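Local structure of alpha-glucosidase (Pseudoalteromonas sp. K8, 5HQA) at residues L38-K43 with G222-P227; F110-P115 with T126-E131; T210-S213 with V218-Q221. The protein hydrolyses alpha-glucosides as a chloride-activated, calcium-binding enzyme of glycoside hydrolase family 97. All blocks are in the same frame, centred on the assembly; numbering follows the deposited sequence.

How the contacts relate
From the N terminus, 38-43 opens contact 1, and 178 residues, none of them helical, pass before 222-227 closes that loop. Both other contacts are nested inside it and stand in series. Contact 2 closes a short excursion of 10 residues between 110-115 and 126-131; contact 3 then spans only four residues, from 210-213 to 218-221. Contacts 1 and 2 are direct neighbours, joined by backbone bonds between strands 30-42 and 122-134, and both tie one antiparallel sheet to the other through side chains. Contact 3, about 11 Å from contact 1 centre to centre, joins the loop after strand 204-209 to strand 218-221, which pairs with strand 122-134 in the sheet of strand 30-42.

Contact 1. Residues L38-K43 with G222-P227; sequences LGFEFK and GAFNTP
Phe40 reaches from strand 30-42 across the interface between two sheets to meet Phe224 and Thr226 coming from the opposite direction. From CB outward, the side chain starts toward 222-227, and with CG anti to the carbonyl carbon (chi1 -60°) the ring is carried straight on across the interface. The inner part of the ring makes no close contact with that segment; the touching begins at Phe40 CE1, which lies 3.9 Å from Thr226 CG2. At the tip, Phe40 CZ comes within 3.6 Å of Thr226 CG2, which sits at the ring edge, in its plane. Phe40 CZ also approaches Phe224 CE2 at 4.0 Å. Here the Phe224 ring turns its edge toward one face of Phe40, displaced toward the rim, in a T-shaped pair with planes at 72° and centroids 5.5 Å apart. Two residues along the strand, Phe42 adds a looser touch, its CE1 being 4.4 Å from Phe224 CZ. While the methyl of Thr226 faces Phe40, its hydroxyl is occupied with backbone: OG1 donates to Pro227 O at 2.9 Å and is also hydrogen-bonded to Tyr112 N. Tyr192 also packs on Phe40 and Thr226. No hydrogen bond joins 38-43 to 222-227: this is the aromatic filling between facing antiparallel sheets, as expected of the beta-sandwich in the galactose mutarotase-like N-terminal part of family 97 enzymes.

Contact 2. Residues F110-P115 with T126-E131; sequences FRYEVP and TKELTE
Tyr112 donates a hydrogen bond to Thr130: Tyr112 OH to Thr130 OG1 is 2.6 Å, with OG1 at the edge of the phenol ring and in its plane. Thr130 OG1 passes the chain on, donating over 2.6 Å to the anti lone pair of Glu128 OE2. With OG1 anti to its own carbonyl carbon (chi1 -53°), Thr130 turns the hydroxyl to Tyr112 and sends CG2 the other way, against the edge of Phe110, where it lies 3.7 Å from CZ. The extended Glu128 side chain brings OE2 to 3.5 Å from Tyr112 CE1, its carboxylate plane 78° from the ring. All four residues are buried, and the buried carboxylate has further partners in Arg229 and the hydroxyl of Tyr192, while Gly39 N bonds to Tyr112 OH. The setting is the interior of a beta-sandwich, strand 107-114 in one sheet facing strand 122-134 in the other; the latter carries a classic bulge where Thr126 and Lys127 both face Glu41. With a valine in place of Thr130, the Tyr112 hydroxyl would probably lose its acceptor and Glu128 OE2 one of its donors. On the looser, partly exposed side of 110-115, Arg111 points its CB away from 126-131. Arg111 NE and NH2 grip Glu113 OE2 side-on in a salt bridge, with Arg111 NE at 2.8 Å, and Arg100 bridges to that same oxygen.

Contact 3. Residues T210-S213 with V218-Q221; sequences TPWS and VKKQ
Lys219 lies across one face of the Trp212 indole, the two side chains crossing at about a right angle, and nearly all that passes between the segments is contact with the ring's pi system. The cation-pi part belongs to the ammonium: Lys219 NZ stands 3.6 Å from the centroid of the six-membered ring of Trp212, only 7° off its normal. The CH-pi part belongs to the methylene before it, with Lys219 CE 3.8 Å from the centroid of the five-membered ring of Trp212 and 13° off that normal. Plain packing completes the overlap, Lys219 CD lying 3.9 Å from Trp212 CZ2. An extended lysine chain beyond CG is what lets CE and NZ each settle over a different ring of the indole. Hydrogen bonding comes from outside: Gln413 OE1, at the start of helix 413-428, accepts from both Trp212 NE1 and the backbone N of Lys219, so the loop after strand 204-209 and strand 218-221 share one partner beside the catalytic barrel. Both residues are partly exposed. The chemistry therefore suggests that the lysine can keep its charge, probably stabilised by the indole face while still in reach of water.

Contact 1. Residues L38-K43 with G222-P227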
# COMPACT_ATOMS: atom_id res chain seq x y z
N LEU A 38 10.97 18.99 17.61
CA LEU A 38 10.31 19.54 16.43
C LEU A 38 11.19 20.63 15.84
O LEU A 38 11.87 21.35 16.59
CB LEU A 38 8.95 20.15 16.79
CG LEU A 38 7.97 19.18 17.45
CD1 LEU A 38 6.81 19.94 18.07
CD2 LEU A 38 7.46 18.16 16.44
N GLY A 39 11.19 20.77 14.52
CA GLY A 39 11.89 21.88 13.89
C GLY A 39 12.50 21.52 12.55
O GLY A 39 12.23 20.46 11.98
N PHE A 40 13.33 22.45 12.04
CA PHE A 40 13.95 22.36 10.72
C PHE A 40 15.35 22.94 10.74
O PHE A 40 15.63 23.91 11.45
CB PHE A 40 13.19 23.14 9.63
CG PHE A 40 11.78 22.69 9.42
CD1 PHE A 40 11.50 21.59 8.63
CD2 PHE A 40 10.73 23.39 9.98
CE1 PHE A 40 10.18 21.18 8.41
CE2 PHE A 40 9.40 22.99 9.77
CZ PHE A 40 9.13 21.88 8.99
N GLU A 41 16.22 22.38 9.89
CA GLU A 41 17.44 23.03 9.43
C GLU A 41 17.36 23.22 7.92
O GLU A 41 16.77 22.40 7.21
CB GLU A 41 18.69 22.21 9.80
CG GLU A 41 18.89 22.13 11.30
CD GLU A 41 20.14 21.36 11.69
OE1 GLU A 41 20.88 20.89 10.80
OE2 GLU A 41 20.37 21.22 12.91
N PHE A 42 17.96 24.31 7.44
CA PHE A 42 17.92 24.71 6.04
C PHE A 42 19.34 24.85 5.52
O PHE A 42 20.29 24.99 6.29
CB PHE A 42 17.20 26.05 5.84
CG PHE A 42 15.84 26.10 6.47
CD1 PHE A 42 14.74 25.59 5.81
CD2 PHE A 42 15.66 26.68 7.72
CE1 PHE A 42 13.47 25.65 6.39
CE2 PHE A 42 14.41 26.74 8.31
CZ PHE A 42 13.31 26.22 7.64
N LYS A 43 19.48 24.83 4.19
CA LYS A 43 20.80 24.98 3.60
C LYS A 43 21.38 26.35 3.92
O LYS A 43 22.55 26.47 4.30
CB LYS A 43 20.73 24.78 2.09
CG LYS A 43 22.06 25.03 1.41
CD LYS A 43 21.98 24.77 -0.08
CE LYS A 43 23.23 25.28 -0.77
NZ LYS A 43 23.01 25.39 -2.23
N GLY A 222 8.72 30.24 -0.06
CA GLY A 222 7.81 30.92 0.84
C GLY A 222 7.10 29.96 1.78
O GLY A 222 7.60 28.88 2.10
N ALA A 223 5.92 30.37 2.23
CA ALA A 223 5.16 29.58 3.18
C ALA A 223 4.99 28.15 2.69
O ALA A 223 4.80 27.91 1.49
CB ALA A 223 3.79 30.22 3.42
N PHE A 224 5.06 27.20 3.61
CA PHE A 224 4.89 25.80 3.26
C PHE A 224 4.36 25.03 4.46
O PHE A 224 4.49 25.47 5.60
CB PHE A 224 6.21 25.16 2.78
CG PHE A 224 7.25 25.02 3.86
CD1 PHE A 224 8.11 26.05 4.15
CD2 PHE A 224 7.37 23.83 4.58
CE1 PHE A 224 9.07 25.91 5.14
CE2 PHE A 224 8.33 23.69 5.56
CZ PHE A 224 9.18 24.73 5.85
N ASN A 225 3.78 23.87 4.17
CA ASN A 225 3.40 22.89 5.17
C ASN A 225 4.18 21.61 4.91
O ASN A 225 4.69 21.39 3.81
CB ASN A 225 1.90 22.59 5.14
CG ASN A 225 1.05 23.84 5.30
OD1 ASN A 225 1.48 24.82 5.92
ND2 ASN A 225 -0.14 23.82 4.73
N THR A 226 4.29 20.76 5.93
CA THR A 226 4.78 19.40 5.73
C THR A 226 3.61 18.46 5.51
O THR A 226 2.45 18.80 5.79
CB THR A 226 5.58 18.93 6.94
OG1 THR A 226 4.69 18.79 8.06
CG2 THR A 226 6.71 19.91 7.28
N PRO A 227 3.87 17.25 5.02
CA PRO A 227 2.87 16.19 5.14
C PRO A 227 2.58 15.91 6.60
O PRO A 227 3.29 16.36 7.50
CB PRO A 227 3.53 14.98 4.46
CG PRO A 227 4.64 15.57 3.60
CD PRO A 227 5.10 16.78 4.35

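Contact 2. Residues F110-P115 with T126-E131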
# COMPACT_ATOMS: atom_id res chain seq x y z
N PHE A 110 0.22 14.91 12.99
CA PHE A 110 0.62 16.31 13.13
C PHE A 110 1.40 16.77 11.91
O PHE A 110 2.02 15.97 11.21
CB PHE A 110 1.43 16.57 14.43
CG PHE A 110 2.76 15.86 14.51
CD1 PHE A 110 3.91 16.46 14.04
CD2 PHE A 110 2.85 14.59 15.08
CE1 PHE A 110 5.15 15.81 14.12
CE2 PHE A 110 4.08 13.93 15.17
CZ PHE A 110 5.23 14.55 14.68
N ARG A 111 1.33 18.07 11.65
CA ARG A 111 2.10 18.65 10.55
C ARG A 111 2.51 20.05 10.92
O ARG A 111 1.90 20.71 11.77
CB ARG A 111 1.31 18.66 9.23
CG ARG A 111 0.23 19.72 9.19
CD ARG A 111 -0.42 19.79 7.82
NE ARG A 111 -1.40 20.87 7.76
CZ ARG A 111 -2.27 21.01 6.76
NH1 ARG A 111 -2.28 20.15 5.75
NH2 ARG A 111 -3.13 22.02 6.79
N TYR A 112 3.59 20.51 10.30
CA TYR A 112 4.05 21.88 10.47
C TYR A 112 3.35 22.77 9.46
O TYR A 112 3.12 22.36 8.32
CB TYR A 112 5.55 21.99 10.24
CG TYR A 112 6.45 21.17 11.13
CD1 TYR A 112 6.63 19.80 10.90
CD2 TYR A 112 7.18 21.78 12.15
CE1 TYR A 112 7.51 19.06 11.70
CE2 TYR A 112 8.04 21.05 12.94
CZ TYR A 112 8.21 19.69 12.71
OH TYR A 112 9.09 18.99 13.50
N GLU A 113 3.04 23.98 9.88
CA GLU A 113 2.51 25.01 8.99
C GLU A 113 3.37 26.24 9.18
O GLU A 113 3.30 26.89 10.23
CB GLU A 113 1.02 25.27 9.27
CG GLU A 113 0.18 24.02 9.00
CD GLU A 113 -1.28 24.15 9.39
OE1 GLU A 113 -1.71 25.26 9.78
OE2 GLU A 113 -2.01 23.13 9.29
N VAL A 114 4.22 26.53 8.20
CA VAL A 114 5.15 27.65 8.27
C VAL A 114 4.56 28.79 7.45
O VAL A 114 4.43 28.66 6.23
CB VAL A 114 6.54 27.26 7.75
CG1 VAL A 114 7.48 28.45 7.88
CG2 VAL A 114 7.07 26.08 8.54
N PRO A 115 4.19 29.90 8.08
CA PRO A 115 3.50 30.97 7.36
C PRO A 115 4.46 31.89 6.64
O PRO A 115 5.67 31.89 6.87
CB PRO A 115 2.80 31.72 8.50
CG PRO A 115 3.82 31.64 9.61
CD PRO A 115 4.40 30.23 9.50
N THR A 126 17.24 21.00 4.71
CA THR A 126 18.27 19.98 4.76
C THR A 126 18.04 18.98 5.88
O THR A 126 18.60 17.88 5.81
CB THR A 126 19.65 20.62 4.94
OG1 THR A 126 19.63 21.49 6.07
CG2 THR A 126 20.02 21.42 3.69
N LYS A 127 17.24 19.32 6.89
CA LYS A 127 16.90 18.35 7.92
C LYS A 127 15.57 18.75 8.54
O LYS A 127 15.36 19.92 8.85
CB LYS A 127 17.99 18.26 9.00
CG LYS A 127 17.80 17.08 9.95
CD LYS A 127 19.01 16.87 10.85
CE LYS A 127 20.26 16.67 10.01
NZ LYS A 127 20.21 15.45 9.16
N GLU A 128 14.69 17.78 8.71
CA GLU A 128 13.52 17.93 9.56
C GLU A 128 13.86 17.31 10.91
O GLU A 128 14.26 16.14 10.97
CB GLU A 128 12.29 17.27 8.93
CG GLU A 128 11.03 17.48 9.77
CD GLU A 128 9.79 16.85 9.17
OE1 GLU A 128 9.65 16.85 7.92
OE2 GLU A 128 8.94 16.37 9.95
N LEU A 129 13.74 18.09 11.98
CA LEU A 129 14.21 17.66 13.30
C LEU A 129 13.20 16.78 14.04
O LEU A 129 13.53 16.29 15.13
CB LEU A 129 14.55 18.89 14.15
CG LEU A 129 15.66 19.78 13.58
CD1 LEU A 129 15.91 20.97 14.49
CD2 LEU A 129 16.95 18.98 13.37
N THR A 130 12.01 16.59 13.48
CA THR A 130 10.96 15.76 14.07
C THR A 130 11.51 14.44 14.60
O THR A 130 12.20 13.71 13.88
CB THR A 130 9.91 15.45 13.00
OG1 THR A 130 9.47 16.68 12.43
CG2 THR A 130 8.72 14.67 13.61
N GLU A 131 11.17 14.13 15.85
CA GLU A 131 11.54 12.86 16.45
C GLU A 131 10.30 12.10 16.88
O GLU A 131 9.20 12.66 17.02
CB GLU A 131 12.46 13.06 17.67
CG GLU A 131 13.83 13.66 17.35
CD GLU A 131 14.57 14.12 18.60
OE1 GLU A 131 13.93 14.24 19.68
OE2 GLU A 131 15.80 14.38 18.51

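Contact 3. Residues T210-S213 with V218-Q221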
# COMPACT_ATOMS: atom_id res chain seq x y z
N THR A 210 14.30 11.83 2.45
CA THR A 210 15.04 11.30 1.31
C THR A 210 15.43 12.44 0.38
O THR A 210 14.56 13.17 -0.09
CB THR A 210 14.19 10.27 0.58
OG1 THR A 210 13.89 9.20 1.49
CG2 THR A 210 14.95 9.72 -0.61
N PRO A 211 16.71 12.63 0.08
CA PRO A 211 17.17 13.87 -0.54
C PRO A 211 17.19 13.82 -2.07
O PRO A 211 17.12 12.76 -2.69
CB PRO A 211 18.60 14.00 -0.01
CG PRO A 211 19.05 12.57 0.06
CD PRO A 211 17.84 11.81 0.56
N TRP A 212 17.31 15.01 -2.65
CA TRP A 212 17.73 15.18 -4.03
C TRP A 212 19.17 14.72 -4.21
O TRP A 212 19.95 14.65 -3.26
CB TRP A 212 17.65 16.65 -4.45
CG TRP A 212 16.28 17.23 -4.56
CD1 TRP A 212 15.46 17.65 -3.54
CD2 TRP A 212 15.57 17.49 -5.77
NE1 TRP A 212 14.28 18.14 -4.05
CE2 TRP A 212 14.33 18.06 -5.42
CE3 TRP A 212 15.87 17.30 -7.13
CZ2 TRP A 212 13.38 18.43 -6.38
CZ3 TRP A 212 14.92 17.67 -8.08
CH2 TRP A 212 13.70 18.23 -7.70
N SER A 213 19.55 14.45 -5.47
CA SER A 213 20.94 14.11 -5.76
C SER A 213 21.89 15.22 -5.33
O SER A 213 23.03 14.94 -4.93
CB SER A 213 21.12 13.82 -7.25
OG SER A 213 20.68 14.93 -8.01
N VAL A 218 14.21 19.21 0.61
CA VAL A 218 12.95 19.76 0.11
C VAL A 218 13.17 21.19 -0.35
O VAL A 218 13.68 22.02 0.41
CB VAL A 218 11.83 19.74 1.17
CG1 VAL A 218 10.52 20.25 0.54
CG2 VAL A 218 11.65 18.34 1.75
N LYS A 219 12.74 21.49 -1.57
CA LYS A 219 12.77 22.84 -2.11
C LYS A 219 11.38 23.47 -1.98
O LYS A 219 10.39 22.89 -2.44
CB LYS A 219 13.21 22.81 -3.57
CG LYS A 219 14.55 22.12 -3.80
CD LYS A 219 14.84 21.90 -5.29
CE LYS A 219 16.19 21.23 -5.50
NZ LYS A 219 16.44 20.93 -6.94
N LYS A 220 11.31 24.63 -1.34
CA LYS A 220 10.07 25.37 -1.20
C LYS A 220 10.31 26.84 -1.52
O LYS A 220 11.43 27.35 -1.43
CB LYS A 220 9.47 25.25 0.21
CG LYS A 220 9.03 23.85 0.61
CD LYS A 220 7.75 23.43 -0.12
CE LYS A 220 7.18 22.16 0.48
NZ LYS A 220 5.87 21.80 -0.14
N GLN A 221 9.24 27.53 -1.90
CA GLN A 221 9.28 28.98 -2.06
C GLN A 221 8.25 29.57 -1.11
O GLN A 221 7.04 29.41 -1.32
CB GLN A 221 9.01 29.38 -3.50
CG GLN A 221 9.12 30.86 -3.73
CD GLN A 221 8.88 31.23 -5.17
OE1 GLN A 221 7.73 31.32 -5.62
NE2 GLN A 221 9.97 31.43 -5.92